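Local coordinates for protein glucose-1-phosphate thymidylyltransferase (Bacillus anthracis, PDB 4ECM) that catalyses the transfer of a thymidylyl group to glucose 1-phosphate, giving dTDP-glucose and pyrophosphate, a step in dTDP-L-rhamnose biosynthesis, at residues I171-I179 / L227-N235. Residues are numbered along the deposited sequence; the frame is centred on the assembly and turned at random. Where two conformers were deposited one is given.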
loop_
_atom_site.group_PDB
_atom_site.type_symbol
_atom_site.label_atom_id
_atom_site.label_comp_id
_atom_site.label_asym_id
_atom_site.label_seq_id
_atom_site.Cartn_x
_atom_site.Cartn_y
_atom_site.Cartn_z
ATOM N N ILE A 171 -28.276 23.771 28.433
ATOM C CA ILE A 171 -27.806 24.197 29.746
ATOM C C ILE A 171 -28.759 25.173 30.425
ATOM O O ILE A 171 -29.112 26.198 29.863
ATOM C CB ILE A 171 -26.431 24.870 29.649
ATOM C CG1 ILE A 171 -25.401 23.879 29.096
ATOM C CG2 ILE A 171 -25.983 25.388 31.034
ATOM C CD1 ILE A 171 -24.032 24.448 29.024
ATOM N N GLN A 172 -29.174 24.829 31.633
ATOM C CA GLN A 172 -30.022 25.696 32.433
ATOM C C GLN A 172 -29.461 25.784 33.842
ATOM O O GLN A 172 -29.179 24.754 34.463
ATOM C CB GLN A 172 -31.463 25.195 32.462
ATOM C CG GLN A 172 -32.120 25.225 31.100
ATOM C CD GLN A 172 -33.587 24.879 31.154
ATOM O OE1 GLN A 172 -34.149 24.641 32.221
ATOM N NE2 GLN A 172 -34.219 24.844 29.997
ATOM N N ASN A 173 -29.286 27.013 34.331
ATOM C CA ASN A 173 -28.756 27.260 35.672
ATOM C C ASN A 173 -27.440 26.510 35.910
ATOM O O ASN A 173 -27.217 25.906 36.967
ATOM C CB ASN A 173 -29.831 26.936 36.711
ATOM C CG ASN A 173 -31.091 27.777 36.497
ATOM O OD1 ASN A 173 -31.036 29.015 36.504
ATOM N ND2 ASN A 173 -32.221 27.111 36.276
ATOM N N ARG A 174 -26.582 26.560 34.896
ATOM C CA ARG A 174 -25.264 25.936 34.923
ATOM C C ARG A 174 -25.300 24.412 35.068
ATOM O O ARG A 174 -24.353 23.814 35.579
ATOM C CB ARG A 174 -24.381 26.587 36.003
ATOM C CG ARG A 174 -24.183 28.094 35.792
ATOM C CD ARG A 174 -23.191 28.689 36.785
ATOM N NE ARG A 174 -23.684 28.604 38.157
ATOM C CZ ARG A 174 -24.421 29.534 38.762
ATOM N NH1 ARG A 174 -24.814 29.344 40.015
ATOM N NH2 ARG A 174 -24.768 30.655 38.127
ATOM N N LYS A 175 -26.386 23.792 34.613
ATOM C CA LYS A 175 -26.525 22.325 34.633
ATOM C C LYS A 175 -26.960 21.839 33.247
ATOM O O LYS A 175 -27.803 22.464 32.614
ATOM C CB LYS A 175 -27.543 21.834 35.688
ATOM C CG LYS A 175 -26.992 21.645 37.148
ATOM C CD LYS A 175 -26.648 22.969 37.873
ATOM C CE LYS A 175 -26.005 22.766 39.262
ATOM N NZ LYS A 175 -26.948 22.220 40.287
ATOM N N ILE A 176 -26.391 20.733 32.770
ATOM C CA ILE A 176 -26.838 20.162 31.494
ATOM C C ILE A 176 -28.130 19.383 31.738
ATOM O O ILE A 176 -28.163 18.447 32.532
ATOM C CB ILE A 176 -25.807 19.224 30.844
ATOM C CG1 ILE A 176 -24.531 19.964 30.510
ATOM C CG2 ILE A 176 -26.342 18.669 29.552
ATOM C CD1 ILE A 176 -23.545 19.116 29.702
ATOM N N ILE A 177 -29.196 19.788 31.059
ATOM C CA ILE A 177 -30.506 19.149 31.202
ATOM C C ILE A 177 -30.576 17.955 30.268
ATOM O O ILE A 177 -31.055 16.904 30.658
ATOM C CB ILE A 177 -31.658 20.128 30.909
ATOM C CG1 ILE A 177 -31.545 21.352 31.821
ATOM C CG2 ILE A 177 -33.025 19.433 31.078
ATOM C CD1 ILE A 177 -31.506 21.022 33.325
ATOM N N GLU A 178 -30.097 18.131 29.041
ATOM C CA GLU A 178 -30.059 17.054 28.060
ATOM C C GLU A 178 -29.170 17.433 26.881
ATOM O O GLU A 178 -28.873 18.606 26.660
ATOM C CB GLU A 178 -31.477 16.658 27.591
ATOM C CG GLU A 178 -32.339 17.775 27.003
ATOM C CD GLU A 178 -31.895 18.231 25.616
ATOM O OE1 GLU A 178 -32.649 18.978 24.956
ATOM O OE2 GLU A 178 -30.803 17.831 25.176
ATOM N N ILE A 179 -28.711 16.423 26.155
ATOM C CA ILE A 179 -27.901 16.634 24.976
ATOM C C ILE A 179 -28.733 16.096 23.826
ATOM O O ILE A 179 -29.403 15.077 23.958
ATOM C CB ILE A 179 -26.555 15.926 25.039
ATOM C CG1 ILE A 179 -25.727 16.463 26.205
ATOM C CG2 ILE A 179 -25.792 16.126 23.729
ATOM C CD1 ILE A 179 -24.474 15.633 26.497
ATOM N N LEU A 227 -25.483 11.320 32.122
ATOM C CA LEU A 227 -26.208 12.498 32.598
ATOM C C LEU A 227 -27.387 12.100 33.498
ATOM O O LEU A 227 -27.506 12.606 34.606
ATOM C CB LEU A 227 -26.686 13.355 31.422
ATOM C CG LEU A 227 -27.491 14.613 31.764
ATOM C CD1 LEU A 227 -26.711 15.524 32.721
ATOM C CD2 LEU A 227 -27.863 15.345 30.480
ATOM N N LYS A 228 -28.237 11.193 33.025
ATOM C CA LYS A 228 -29.370 10.704 33.822
ATOM C C LYS A 228 -28.909 10.051 35.111
ATOM O O LYS A 228 -29.646 10.027 36.082
ATOM C CB LYS A 228 -30.213 9.691 33.054
ATOM C CG LYS A 228 -30.992 10.272 31.890
ATOM C CD LYS A 228 -31.981 9.241 31.360
ATOM C CE LYS A 228 -32.839 9.807 30.233
ATOM N NZ LYS A 228 -33.954 8.862 29.874
ATOM N N ARG A 229 -27.700 9.493 35.117
ATOM C CA ARG A 229 -27.182 8.893 36.339
ATOM C C ARG A 229 -26.631 9.973 37.284
ATOM O O ARG A 229 -26.250 9.677 38.406
ATOM C CB ARG A 229 -26.140 7.818 36.033
ATOM C CG ARG A 229 -26.719 6.541 35.382
ATOM C CD ARG A 229 -25.624 5.476 35.084
ATOM N NE ARG A 229 -24.807 5.221 36.277
ATOM C CZ ARG A 229 -23.479 5.364 36.368
ATOM N NH1 ARG A 229 -22.883 5.141 37.539
ATOM N NH2 ARG A 229 -22.735 5.691 35.315
ATOM N N GLY A 230 -26.603 11.225 36.831
ATOM C CA GLY A 230 -26.150 12.326 37.672
ATOM C C GLY A 230 -24.641 12.384 37.891
ATOM O O GLY A 230 -24.180 13.031 38.838
ATOM N N VAL A 231 -23.871 11.736 37.014
ATOM C CA VAL A 231 -22.406 11.723 37.157
ATOM C C VAL A 231 -21.647 12.314 35.932
ATOM O O VAL A 231 -20.440 12.086 35.763
ATOM C CB VAL A 231 -21.912 10.304 37.511
ATOM C CG1 VAL A 231 -22.513 9.873 38.903
ATOM C CG2 VAL A 231 -22.287 9.306 36.408
ATOM N N LEU A 232 -22.358 13.077 35.109
ATOM C CA LEU A 232 -21.760 13.769 33.967
ATOM C C LEU A 232 -21.417 15.221 34.360
ATOM O O LEU A 232 -22.276 15.918 34.881
ATOM C CB LEU A 232 -22.729 13.822 32.787
ATOM C CG LEU A 232 -22.165 14.571 31.559
ATOM C CD1 LEU A 232 -20.982 13.811 30.992
ATOM C CD2 LEU A 232 -23.232 14.782 30.474
ATOM N N THR A 233 -20.174 15.654 34.117
ATOM C CA THR A 233 -19.770 17.036 34.359
ATOM C C THR A 233 -19.383 17.649 33.029
ATOM O O THR A 233 -19.227 16.939 32.034
ATOM C CB THR A 233 -18.568 17.171 35.345
ATOM O OG1 THR A 233 -17.400 16.538 34.794
ATOM C CG2 THR A 233 -18.913 16.568 36.753
ATOM N N TYR A 234 -19.249 18.971 32.993
ATOM C CA TYR A 234 -18.808 19.627 31.782
ATOM C C TYR A 234 -17.944 20.831 32.068
ATOM O O TYR A 234 -17.944 21.383 33.170
ATOM C CB TYR A 234 -19.989 20.078 30.931
ATOM C CG TYR A 234 -20.703 21.283 31.473
ATOM C CD1 TYR A 234 -20.376 22.565 31.035
ATOM C CD2 TYR A 234 -21.703 21.147 32.433
ATOM C CE1 TYR A 234 -21.036 23.688 31.542
ATOM C CE2 TYR A 234 -22.365 22.250 32.934
ATOM C CZ TYR A 234 -22.027 23.521 32.487
ATOM O OH TYR A 234 -22.683 24.613 32.995
ATOM N N ASN A 235 -17.201 21.219 31.043
ATOM C CA ASN A 235 -16.391 22.413 31.071
ATOM C C ASN A 235 -16.501 23.102 29.724
ATOM O O ASN A 235 -16.572 22.446 28.687
ATOM C CB ASN A 235 -14.917 22.110 31.321
ATOM C CG ASN A 235 -14.671 21.415 32.625
ATOM O OD1 ASN A 235 -14.955 20.225 32.768
ATOM N ND2 ASN A 235 -14.065 22.130 33.569
#
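Tyr234 reaches from strand 232-236 to the hairpin of strands 167-172 and 175-181. CB of Tyr234 packs 3.9 Å from CD1 of Ile176. With CG set between the backbone N and the carbonyl carbon (chi1 74°), near Ile176 CD1 and CG1, the ring runs out across Ile176, whose CG1 lies 3.6 Å from CD2 of Tyr234. CE1 of Tyr234 meets CD1 of Ile171 at 4.0 Å; CE2 runs from Ile176 CG1 toward Arg174 O, and CZ touches Arg174 O and Ile171 CD1. The Tyr234 OH ends at the type I' turn from Gln172 to Lys175, where a weak hydrogen bond of 3.2 Å may join it to Arg174 O, in the ring plane at its edge.

On its other side Ile176 meets the last turn of helix 219-228, its CG2 3.8 Å from CD2 of Leu227. After a Schellman motif at Gly230 comes strand 232-236, where CD2 of Leu232 lies 4.3 Å from CD1 of Ile179. This ties the hairpin, at the nucleotidyltransferase domain surface, to the helix-strand connection, with the Ile179 side chain about 6 Å from a bound dTDP-glucose. Cohesion is mainly apolar, branched aliphatic side chains packing against the Tyr234 ring, Leu227 and Leu232, with one polar touch at the hydroxyl.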